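Endo-beta-1,4-glucanase (cellulase B) (Bacillus halodurans, PDB 4V2X) probably hydrolyses beta-1,4-linked glucans, xyloglucan and mixed-linkage glucans with a family 5 catalytic module followed by an immunoglobulin-like module and a family 46 carbohydrate-binding module. Local coordinates at residues 192-197 with 217-222. Residues are numbered along the deposited sequence; the frame is centred on the assembly and turned at random.
Sequences FESVNE and DLNTVF. With CA (calcium ion), chain B.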
loop_
_atom_site.group_PDB
_atom_site.type_symbol
_atom_site.label_atom_id
_atom_site.label_comp_id
_atom_site.label_asym_id
_atom_site.label_seq_id
_atom_site.Cartn_x
_atom_site.Cartn_y
_atom_site.Cartn_z
ATOM N N PHE A 192 1.532 22.590 -9.136
ATOM C CA PHE A 192 1.022 21.506 -9.978
ATOM C C PHE A 192 0.217 20.505 -9.161
ATOM O O PHE A 192 0.646 20.107 -8.080
ATOM C CB PHE A 192 2.167 20.714 -10.622
ATOM C CG PHE A 192 3.118 21.531 -11.466
ATOM C CD1 PHE A 192 2.750 22.732 -12.045
ATOM C CD2 PHE A 192 4.398 21.039 -11.721
ATOM C CE1 PHE A 192 3.645 23.446 -12.832
ATOM C CE2 PHE A 192 5.295 21.746 -12.506
ATOM C CZ PHE A 192 4.920 22.953 -13.060
ATOM N N GLU A 193 -0.912 20.070 -9.720
ATOM C CA GLU A 193 -1.772 19.031 -9.138
ATOM C C GLU A 193 -1.788 17.829 -10.081
ATOM O O GLU A 193 -2.103 17.960 -11.261
ATOM C CB GLU A 193 -3.182 19.589 -8.957
ATOM C CG GLU A 193 -4.241 18.609 -8.474
ATOM C CD GLU A 193 -5.647 19.180 -8.575
ATOM O OE1 GLU A 193 -5.857 20.149 -9.337
ATOM O OE2 GLU A 193 -6.548 18.660 -7.894
ATOM N N SER A 194 -1.462 16.650 -9.553
ATOM C CA SER A 194 -1.158 15.474 -10.372
ATOM C C SER A 194 -2.292 15.029 -11.297
ATOM O O SER A 194 -2.065 14.778 -12.484
ATOM C CB SER A 194 -0.775 14.306 -9.463
ATOM O OG SER A 194 -1.818 14.006 -8.558
ATOM N N VAL A 195 -3.502 14.916 -10.749
ATOM C CA VAL A 195 -4.660 14.444 -11.508
ATOM C C VAL A 195 -5.934 14.782 -10.743
ATOM O O VAL A 195 -5.978 14.653 -9.520
ATOM C CB VAL A 195 -4.590 12.919 -11.781
ATOM C CG1 VAL A 195 -4.409 12.123 -10.498
ATOM C CG2 VAL A 195 -5.838 12.432 -12.521
ATOM N N ASN A 196 -6.965 15.213 -11.462
ATOM C CA ASN A 196 -8.256 15.506 -10.835
ATOM C C ASN A 196 -9.061 14.246 -10.505
ATOM O O ASN A 196 -9.231 13.384 -11.356
ATOM C CB ASN A 196 -9.098 16.366 -11.766
ATOM C CG ASN A 196 -10.369 16.849 -11.107
ATOM O OD1 ASN A 196 -10.315 17.543 -10.101
ATOM N ND2 ASN A 196 -11.514 16.499 -11.674
ATOM N N GLU A 197 -9.569 14.156 -9.278
ATOM C CA GLU A 197 -10.558 13.130 -8.905
ATOM C C GLU A 197 -10.226 11.736 -9.463
ATOM O O GLU A 197 -11.030 11.124 -10.176
ATOM C CB GLU A 197 -11.958 13.582 -9.354
ATOM C CG GLU A 197 -12.379 14.886 -8.687
ATOM C CD GLU A 197 -13.789 15.362 -8.997
ATOM O OE1 GLU A 197 -14.425 14.881 -9.955
ATOM O OE2 GLU A 197 -14.263 16.255 -8.255
ATOM N N ASP A 217 1.231 5.154 -7.393
ATOM C CA ASP A 217 2.191 5.195 -8.497
ATOM C C ASP A 217 2.073 6.472 -9.337
ATOM O O ASP A 217 3.085 7.059 -9.711
ATOM C CB ASP A 217 2.043 3.965 -9.388
ATOM C CG ASP A 217 2.521 2.688 -8.719
ATOM O OD1 ASP A 217 3.083 2.743 -7.600
ATOM O OD2 ASP A 217 2.348 1.616 -9.325
ATOM N N LEU A 218 0.850 6.904 -9.637
ATOM C CA LEU A 218 0.653 8.134 -10.411
ATOM C C LEU A 218 1.171 9.345 -9.654
ATOM O O LEU A 218 1.843 10.197 -10.218
ATOM C CB LEU A 218 -0.825 8.356 -10.742
ATOM C CG LEU A 218 -1.472 7.419 -11.749
ATOM C CD1 LEU A 218 -2.958 7.715 -11.799
ATOM C CD2 LEU A 218 -0.859 7.563 -13.135
ATOM N N ASN A 219 0.841 9.423 -8.376
ATOM C CA ASN A 219 1.318 10.518 -7.547
ATOM C C ASN A 219 2.841 10.526 -7.440
ATOM O O ASN A 219 3.469 11.580 -7.408
ATOM C CB ASN A 219 0.685 10.459 -6.153
ATOM C CG ASN A 219 -0.745 10.986 -6.131
ATOM O OD1 ASN A 219 -1.125 11.810 -6.957
ATOM N ND2 ASN A 219 -1.537 10.525 -5.165
ATOM N N THR A 220 3.420 9.334 -7.385
ATOM C CA THR A 220 4.853 9.175 -7.157
ATOM C C THR A 220 5.668 9.502 -8.402
ATOM O O THR A 220 6.685 10.192 -8.322
ATOM C CB THR A 220 5.143 7.741 -6.689
ATOM O OG1 THR A 220 4.473 7.529 -5.448
ATOM C CG2 THR A 220 6.647 7.490 -6.502
ATOM N N VAL A 221 5.226 9.009 -9.553
ATOM C CA VAL A 221 5.917 9.308 -10.798
ATOM C C VAL A 221 5.827 10.803 -11.138
ATOM O O VAL A 221 6.764 11.390 -11.661
ATOM C CB VAL A 221 5.430 8.422 -11.965
ATOM C CG1 VAL A 221 3.978 8.698 -12.319
ATOM C CG2 VAL A 221 6.346 8.603 -13.173
ATOM N N PHE A 222 4.686 11.411 -10.830
ATOM C CA PHE A 222 4.502 12.850 -10.992
ATOM C C PHE A 222 5.532 13.602 -10.148
ATOM O O PHE A 222 6.234 14.481 -10.648
ATOM C CB PHE A 222 3.047 13.188 -10.621
ATOM C CG PHE A 222 2.796 14.616 -10.241
ATOM C CD1 PHE A 222 2.641 15.592 -11.208
ATOM C CD2 PHE A 222 2.629 14.966 -8.908
ATOM C CE1 PHE A 222 2.364 16.903 -10.856
ATOM C CE2 PHE A 222 2.358 16.273 -8.549
ATOM C CZ PHE A 222 2.220 17.244 -9.528
HETATM CA CA CA B . 3.971 2.485 -5.433
HETATM O O HOH W 1 1.767 1.536 -5.218
HETATM O O HOH W 2 4.280 2.249 -3.055
#
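Phe-222 and Ser-194 form the centre of a buried strand-to-helix contact in the catalytic (beta/alpha)8 barrel, where the C-terminal end of barrel strand 190-193 and the loop that follows it pack against helix 209-227, one of the helices of the outer layer. It illustrates how such a barrel packs an aromatic ring against the end of a strand while giving a buried hydroxyl a partner. Ser-194 CB lies over one face of the Phe-222 ring in a CH-pi contact, 3.7 Å from the ring centroid and 18° off its normal, offset toward the rim. The far end of the ring reaches the strand: CZ stands 3.6 Å from Phe-192 CB, which meets the ring in its plane. With CG anti to the backbone N (chi1 159°), Phe-222 extends its ring from the helix across to residues 192-194. Trp-176 of helix 165-183 meets this ring edge-to-face. A lysine in place of Phe-222 would probably leave Ser-194 CB and Phe-192 CB without the ring they pack on, deprive Trp-176 of its aromatic partner and set an ammonium group in a buried interface.

Beside the ring, Ser-194 OG donates to Asn-219 OD1 at 2.8 Å, approaching almost in line with the carbonyl (C=O...O angle 171°). Ser-194 thus turns its CB to the aromatic face and its hydroxyl to the amide. Two residues earlier on the same helix, Asp-217 OD1 binds calcium at 2.4 Å with Asp-216, and Asp-216 and Asp-217 of the second subunit share the ion. The same helix thus packs against the outer side of the barrel strands and, through the calcium, meets the second subunit, and the contact combines mainly apolar burial with a single directed hydrogen bond that is likely to limit rotation of the Asn-219 amide.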